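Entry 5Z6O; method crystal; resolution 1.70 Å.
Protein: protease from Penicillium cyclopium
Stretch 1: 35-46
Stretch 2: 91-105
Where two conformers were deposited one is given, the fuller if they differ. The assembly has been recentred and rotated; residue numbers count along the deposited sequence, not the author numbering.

Stretch 1 35-46: GIVIYGVDTGID
Stretch 2, residues 91-105: KASVVAVKVLGADGS

Strands 37-42 and 93-98 run parallel, axes 26° apart and 4.6 Å at closest approach, with V37 to D42 paired in order with S93 to K98 (CA-CA 4.7 to 5.4 Å). Within the strands, V37, Y39 and V41 share one face with S93, V95 and V97. I38, G40 and D42 each turn both N and O to stretch 2, so the residues between them fall on the alternate face.

Ahead of the strand, a water accepts from G35 N (3.0 Å) and donates to K91 O (2.8 Å). I36 O accepts from S93 N (2.9 Å). Buried V37 (t) makes van der Waals contact, CG1 to V95 CG2 (3.7 Å). I38 N donates to S93 O (2.8 Å) and I38 O accepts from V95 N (2.9 Å); its apolar side chain (m, t) places CD1 3.7 Å from A92 CB. The Y39 ring (chi1 m, chi2 -86°) lies obliquely, CD1 3.7 Å from V95 CB. G40 N donates to V95 O and G40 O accepts from V97 N (both 2.9 Å). V41 (t) reaches just past the partner strand's end, CG1 3.8 Å from V99 CG2.

D42 (phi/psi -167/-150) bonds N to V97 O (3.1 Å); its O accepts from V99 N (2.9 Å) and L100 N (3.3 Å), its OD1 from T43 N (2.7 Å). T43 CG2 meets L100 CB at 3.9 Å. G44 adopts a glycine conformation (99/170). I45 (m, t) points toward stretch 2, CD1 3.5 Å from V94 CG1 and 3.7 Å from A96 CB.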

ATOM      1  N   GLY A  35      -7.247 -14.931  -2.320  1.00 14.05           N
ATOM      2  CA  GLY A  35      -8.588 -14.595  -2.729  1.00 17.36           C
ATOM      3  C   GLY A  35      -8.926 -13.127  -2.682  1.00 22.54           C
ATOM      4  O   GLY A  35     -10.051 -12.751  -3.051  1.00 17.77           O
ATOM      5  N   ILE A  36      -8.002 -12.281  -2.241  1.00 12.34           N
ATOM      6  CA  ILE A  36      -8.217 -10.833  -2.222  1.00 10.53           C
ATOM      7  C   ILE A  36      -7.519 -10.208  -3.423  1.00 12.67           C
ATOM      8  O   ILE A  36      -6.378 -10.552  -3.724  1.00 14.36           O
ATOM      9  CB  ILE A  36      -7.683 -10.208  -0.927  1.00 11.34           C
ATOM     10  CG1 ILE A  36      -8.276 -10.918   0.282  1.00 11.37           C
ATOM     11  CG2 ILE A  36      -8.052  -8.707  -0.899  1.00 11.34           C
ATOM     12  CD1 ILE A  36      -9.825 -10.838   0.327  1.00 11.44           C
ATOM     13  N   VAL A  37      -8.183  -9.250  -4.083  1.00 10.10           N
ATOM     14  CA  VAL A  37      -7.621  -8.542  -5.232  0.59  9.78           C
ATOM     15  C   VAL A  37      -7.071  -7.205  -4.758  1.00 13.44           C
ATOM     16  O   VAL A  37      -7.763  -6.459  -4.043  1.00 11.96           O
ATOM     17  CB  VAL A  37      -8.688  -8.330  -6.319  0.59 14.32           C
ATOM     18  CG1 VAL A  37      -8.093  -7.552  -7.490  0.59 14.73           C
ATOM     19  CG2 VAL A  37      -9.241  -9.691  -6.759  0.59 12.79           C
ATOM     20  N   ILE A  38      -5.839  -6.898  -5.144  1.00  9.02           N
ATOM     21  CA  ILE A  38      -5.200  -5.622  -4.847  1.00  7.92           C
ATOM     22  C   ILE A  38      -4.994  -4.876  -6.156  1.00  7.84           C
ATOM     23  O   ILE A  38      -4.262  -5.348  -7.036  1.00 12.55           O
ATOM     24  CB  ILE A  38      -3.854  -5.813  -4.140  1.00  9.63           C
ATOM     25  CG1 ILE A  38      -4.038  -6.516  -2.787  1.00 10.30           C
ATOM     26  CG2 ILE A  38      -3.222  -4.455  -3.907  1.00 11.74           C
ATOM     27  CD1 ILE A  38      -2.701  -7.031  -2.166  1.00 10.68           C
ATOM     28  N   TYR A  39      -5.562  -3.675  -6.263  1.00 10.35           N
ATOM     29  CA  TYR A  39      -5.325  -2.839  -7.434  1.00  9.58           C
ATOM     30  C   TYR A  39      -4.163  -1.898  -7.157  1.00 11.02           C
ATOM     31  O   TYR A  39      -4.241  -1.074  -6.247  1.00 12.22           O
ATOM     32  CB  TYR A  39      -6.571  -2.021  -7.771  1.00  6.77           C
ATOM     33  CG  TYR A  39      -7.738  -2.890  -8.158  1.00 11.03           C
ATOM     34  CD1 TYR A  39      -7.901  -3.310  -9.487  1.00 16.99           C
ATOM     35  CD2 TYR A  39      -8.691  -3.281  -7.201  1.00 10.60           C
ATOM     36  CE1 TYR A  39      -8.963  -4.098  -9.864  1.00 12.22           C
ATOM     37  CE2 TYR A  39      -9.762  -4.100  -7.569  1.00 14.32           C
ATOM     38  CZ  TYR A  39      -9.885  -4.490  -8.906  1.00 13.64           C
ATOM     39  OH  TYR A  39     -10.943  -5.276  -9.266  1.00 17.91           O
ATOM     40  N   GLY A  40      -3.116  -1.988  -7.967  1.00  8.62           N
ATOM     41  CA  GLY A  40      -1.968  -1.106  -7.855  1.00  8.88           C
ATOM     42  C   GLY A  40      -2.115   0.047  -8.819  1.00 11.27           C
ATOM     43  O   GLY A  40      -2.012  -0.140 -10.035  1.00 12.36           O
ATOM     44  N   VAL A  41      -2.400   1.240  -8.302  1.00 10.27           N
ATOM     45  CA  VAL A  41      -2.681   2.408  -9.137  1.00  7.53           C
ATOM     46  C   VAL A  41      -1.402   3.236  -9.182  1.00 10.03           C
ATOM     47  O   VAL A  41      -1.093   3.980  -8.238  1.00 12.74           O
ATOM     48  CB  VAL A  41      -3.862   3.213  -8.573  1.00  8.14           C
ATOM     49  CG1 VAL A  41      -4.136   4.446  -9.413  1.00 11.61           C
ATOM     50  CG2 VAL A  41      -5.133   2.340  -8.479  1.00 12.10           C
ATOM     51  N   ASP A  42      -0.624   3.106 -10.261  1.00  8.80           N
ATOM     52  CA  ASP A  42       0.765   3.553 -10.222  1.00  9.13           C
ATOM     53  C   ASP A  42       1.332   3.610 -11.640  1.00  8.54           C
ATOM     54  O   ASP A  42       0.575   3.833 -12.594  1.00 10.48           O
ATOM     55  CB  ASP A  42       1.567   2.604  -9.317  1.00  9.89           C
ATOM     56  CG  ASP A  42       2.728   3.265  -8.640  1.00 20.45           C
ATOM     57  OD1 ASP A  42       3.591   3.828  -9.352  1.00 13.93           O
ATOM     58  OD2 ASP A  42       2.791   3.186  -7.388  1.00 16.93           O
ATOM     59  N   THR A  43       2.644   3.392 -11.791  1.00 10.38           N
ATOM     60  CA  THR A  43       3.287   3.418 -13.101  1.00 10.40           C
ATOM     61  C   THR A  43       3.142   2.120 -13.908  1.00 12.32           C
ATOM     62  O   THR A  43       3.789   1.995 -14.961  1.00 12.42           O
ATOM     63  CB  THR A  43       4.770   3.744 -12.954  1.00 10.18           C
ATOM     64  OG1 THR A  43       5.460   2.701 -12.254  1.00  9.95           O
ATOM     65  CG2 THR A  43       4.975   5.048 -12.206  1.00 12.22           C
ATOM     66  N   GLY A  44       2.336   1.166 -13.465  1.00 11.08           N
ATOM     67  CA  GLY A  44       2.312  -0.152 -14.069  1.00 10.69           C
ATOM     68  C   GLY A  44       3.130  -1.156 -13.279  1.00 15.04           C
ATOM     69  O   GLY A  44       3.855  -0.823 -12.350  1.00 14.19           O
ATOM     70  N   ILE A  45       2.982  -2.428 -13.646  1.00  8.95           N
ATOM     71  CA  ILE A  45       3.656  -3.519 -12.949  1.00  8.65           C
ATOM     72  C   ILE A  45       4.317  -4.421 -13.973  1.00 16.38           C
ATOM     73  O   ILE A  45       3.693  -4.775 -14.981  1.00 14.22           O
ATOM     74  CB  ILE A  45       2.671  -4.355 -12.121  1.00 10.96           C
ATOM     75  CG1 ILE A  45       1.963  -3.509 -11.080  1.00  8.71           C
ATOM     76  CG2 ILE A  45       3.396  -5.533 -11.444  1.00  9.32           C
ATOM     77  CD1 ILE A  45       0.801  -4.284 -10.445  1.00 10.01           C
ATOM     78  N   ASP A  46       5.549  -4.834 -13.687  1.00 10.77           N
ATOM     79  CA  ASP A  46       6.216  -5.879 -14.488  1.00 11.24           C
ATOM     80  C   ASP A  46       5.609  -7.201 -14.059  1.00 11.79           C
ATOM     81  O   ASP A  46       6.126  -7.886 -13.172  1.00 13.60           O
ATOM     82  CB  ASP A  46       7.721  -5.835 -14.267  1.00  9.55           C
ATOM     83  CG  ASP A  46       8.469  -6.923 -15.022  1.00 21.17           C
ATOM     84  OD1 ASP A  46       7.859  -7.629 -15.830  1.00 16.29           O
ATOM     85  OD2 ASP A  46       9.669  -7.079 -14.770  1.00 23.35           O
ATOM     86  N   LYS A  91      -0.189 -14.386  -1.115  1.00  9.73           N
ATOM     87  CA  LYS A  91      -1.097 -15.140  -2.003  1.00 10.06           C
ATOM     88  C   LYS A  91      -2.190 -14.285  -2.607  1.00 13.18           C
ATOM     89  O   LYS A  91      -3.050 -14.815  -3.320  1.00 12.87           O
ATOM     90  CB  LYS A  91      -1.741 -16.323  -1.245  1.00 11.62           C
ATOM     91  CG  LYS A  91      -0.705 -17.388  -0.913  1.00 17.38           C
ATOM     92  CD  LYS A  91      -1.337 -18.567  -0.198  1.00 20.26           C
ATOM     93  CE  LYS A  91      -0.406 -19.771  -0.209  1.00 27.67           C
ATOM     94  NZ  LYS A  91      -1.028 -20.837   0.650  1.00 41.90           N
ATOM     95  N   ALA A  92      -2.164 -12.978  -2.371  1.00  8.62           N
ATOM     96  CA  ALA A  92      -3.173 -12.085  -2.940  1.00  8.66           C
ATOM     97  C   ALA A  92      -3.009 -12.017  -4.452  1.00 12.77           C
ATOM     98  O   ALA A  92      -1.944 -12.328  -5.003  1.00 13.82           O
ATOM     99  CB  ALA A  92      -3.056 -10.674  -2.322  1.00  8.38           C
ATOM    100  N   SER A  93      -4.093 -11.628  -5.131  1.00 10.81           N
ATOM    101  CA  SER A  93      -4.046 -11.294  -6.550  1.00 10.79           C
ATOM    102  C   SER A  93      -3.753  -9.808  -6.721  1.00 14.90           C
ATOM    103  O   SER A  93      -4.192  -8.982  -5.918  1.00 13.44           O
ATOM    104  CB  SER A  93      -5.370 -11.612  -7.239  1.00 16.46           C
ATOM    105  OG  SER A  93      -5.728 -12.971  -7.072  1.00 20.36           O
ATOM    106  N   VAL A  94      -3.023  -9.473  -7.790  1.00 12.67           N
ATOM    107  CA  VAL A  94      -2.566  -8.104  -8.033  1.00 10.83           C
ATOM    108  C   VAL A  94      -2.984  -7.690  -9.433  1.00 16.91           C
ATOM    109  O   VAL A  94      -2.799  -8.462 -10.375  1.00 14.62           O
ATOM    110  CB  VAL A  94      -1.038  -7.981  -7.898  1.00 20.85           C
ATOM    111  CG1 VAL A  94      -0.619  -6.564  -8.148  1.00 23.97           C
ATOM    112  CG2 VAL A  94      -0.646  -8.371  -6.560  1.00 22.98           C
ATOM    113  N   VAL A  95      -3.525  -6.472  -9.577  1.00  9.96           N
ATOM    114  CA  VAL A  95      -3.997  -5.978 -10.861  1.00 10.49           C
ATOM    115  C   VAL A  95      -3.309  -4.646 -11.144  1.00 11.89           C
ATOM    116  O   VAL A  95      -3.391  -3.713 -10.339  1.00 11.55           O
ATOM    117  CB  VAL A  95      -5.527  -5.822 -10.888  1.00 13.74           C
ATOM    118  CG1 VAL A  95      -5.959  -5.316 -12.238  1.00  9.02           C
ATOM    119  CG2 VAL A  95      -6.207  -7.162 -10.626  1.00 17.77           C
ATOM    120  N   ALA A  96      -2.621  -4.554 -12.286  1.00  9.28           N
ATOM    121  CA  ALA A  96      -1.920  -3.325 -12.623  1.00 12.50           C
ATOM    122  C   ALA A  96      -2.909  -2.317 -13.171  1.00 14.08           C
ATOM    123  O   ALA A  96      -3.609  -2.607 -14.150  1.00 11.41           O
ATOM    124  CB  ALA A  96      -0.851  -3.586 -13.684  1.00  9.95           C
ATOM    125  N   VAL A  97      -2.961  -1.132 -12.569  1.00  8.38           N
ATOM    126  CA  VAL A  97      -3.711  -0.022 -13.134  1.00  7.78           C
ATOM    127  C   VAL A  97      -2.695   1.079 -13.421  1.00 17.36           C
ATOM    128  O   VAL A  97      -2.295   1.825 -12.522  1.00 13.74           O
ATOM    129  CB  VAL A  97      -4.825   0.461 -12.196  1.00 15.79           C
ATOM    130  CG1 VAL A  97      -5.599   1.613 -12.844  1.00 13.94           C
ATOM    131  CG2 VAL A  97      -5.785  -0.705 -11.814  1.00 13.77           C
ATOM    132  N   LYS A  98      -2.269   1.208 -14.668  1.00 11.52           N
ATOM    133  CA  LYS A  98      -1.206   2.146 -15.004  1.00 10.11           C
ATOM    134  C   LYS A  98      -1.825   3.509 -15.301  1.00 14.65           C
ATOM    135  O   LYS A  98      -2.594   3.646 -16.270  1.00 11.87           O
ATOM    136  CB  LYS A  98      -0.407   1.663 -16.211  1.00 10.60           C
ATOM    137  CG  LYS A  98       0.665   2.659 -16.610  1.00 10.21           C
ATOM    138  CD  LYS A  98       1.665   2.065 -17.644  1.00 11.65           C
ATOM    139  CE  LYS A  98       2.427   3.190 -18.269  1.00 11.63           C
ATOM    140  NZ  LYS A  98       3.485   2.601 -19.160  1.00 12.48           N
ATOM    141  N   VAL A  99      -1.495   4.518 -14.479  1.00 14.66           N
ATOM    142  CA  VAL A  99      -2.092   5.854 -14.618  1.00 12.12           C
ATOM    143  C   VAL A  99      -1.003   6.916 -14.700  1.00 13.02           C
ATOM    144  O   VAL A  99      -1.289   8.098 -14.932  1.00 18.24           O
ATOM    145  CB  VAL A  99      -3.051   6.174 -13.461  1.00 12.82           C
ATOM    146  CG1 VAL A  99      -4.209   5.164 -13.370  1.00 13.99           C
ATOM    147  CG2 VAL A  99      -2.270   6.249 -12.137  1.00 14.50           C
ATOM    148  N   LEU A 100       0.247   6.513 -14.490  1.00 13.15           N
ATOM    149  CA  LEU A 100       1.402   7.395 -14.578  1.00 15.19           C
ATOM    150  C   LEU A 100       2.375   6.862 -15.623  1.00 19.52           C
ATOM    151  O   LEU A 100       2.538   5.650 -15.767  1.00 17.83           O
ATOM    152  CB  LEU A 100       2.153   7.474 -13.249  1.00 16.83           C
ATOM    153  CG  LEU A 100       1.327   7.727 -11.983  1.00 25.00           C
ATOM    154  CD1 LEU A 100       2.242   7.577 -10.765  1.00 22.12           C
ATOM    155  CD2 LEU A 100       0.715   9.104 -12.051  1.00 20.22           C
ATOM    156  N   GLY A 101       3.065   7.780 -16.304  1.00 18.65           N
ATOM    157  CA  GLY A 101       3.989   7.436 -17.363  1.00 21.77           C
ATOM    158  C   GLY A 101       5.350   7.029 -16.835  1.00 24.62           C
ATOM    159  O   GLY A 101       5.585   6.910 -15.629  1.00 23.93           O
ATOM    160  N   ALA A 102       6.275   6.808 -17.773  1.00 20.75           N
ATOM    161  CA  ALA A 102       7.596   6.339 -17.368  1.00 23.92           C
ATOM    162  C   ALA A 102       8.333   7.339 -16.489  1.00 21.75           C
ATOM    163  O   ALA A 102       9.170   6.931 -15.673  1.00 26.45           O
ATOM    164  CB  ALA A 102       8.438   5.987 -18.591  1.00 24.75           C
ATOM    165  N   ASP A 103       8.011   8.627 -16.566  1.00 29.79           N
ATOM    166  CA  ASP A 103       8.668   9.586 -15.686  1.00 25.58           C
ATOM    167  C   ASP A 103       7.935   9.792 -14.358  1.00 35.97           C
ATOM    168  O   ASP A 103       8.332  10.662 -13.573  1.00 37.54           O
ATOM    169  CB  ASP A 103       8.851  10.924 -16.403  1.00 37.60           C
ATOM    170  CG  ASP A 103       7.537  11.591 -16.766  1.00 46.37           C
ATOM    171  OD1 ASP A 103       6.459  11.004 -16.522  1.00 42.56           O
ATOM    172  OD2 ASP A 103       7.588  12.723 -17.295  1.00 56.27           O
ATOM    173  N   GLY A 104       6.894   9.004 -14.079  1.00 28.30           N
ATOM    174  CA  GLY A 104       6.184   9.092 -12.823  1.00 23.11           C
ATOM    175  C   GLY A 104       5.118  10.168 -12.752  1.00 28.05           C
ATOM    176  O   GLY A 104       4.524  10.363 -11.683  1.00 37.94           O
ATOM    177  N   SER A 105       4.847  10.863 -13.843  1.00 40.19           N
ATOM    178  CA  SER A 105       3.834  11.903 -13.850  1.00 37.91           C
ATOM    179  C   SER A 105       2.569  11.428 -14.558  1.00 42.84           C
ATOM    180  O   SER A 105       2.589  10.527 -15.409  1.00 28.13           O
ATOM    181  CB  SER A 105       4.376  13.162 -14.534  1.00 35.11           C
ATOM    182  OG  SER A 105       4.610  12.924 -15.916  1.00 44.87           O
TER
HETATM  183  O   HOH W   1      -5.457 -14.756  -4.685  1.00 19.80           O
HETATM  184  O   HOH W   2       5.450   3.372 -16.645  1.00 23.59           O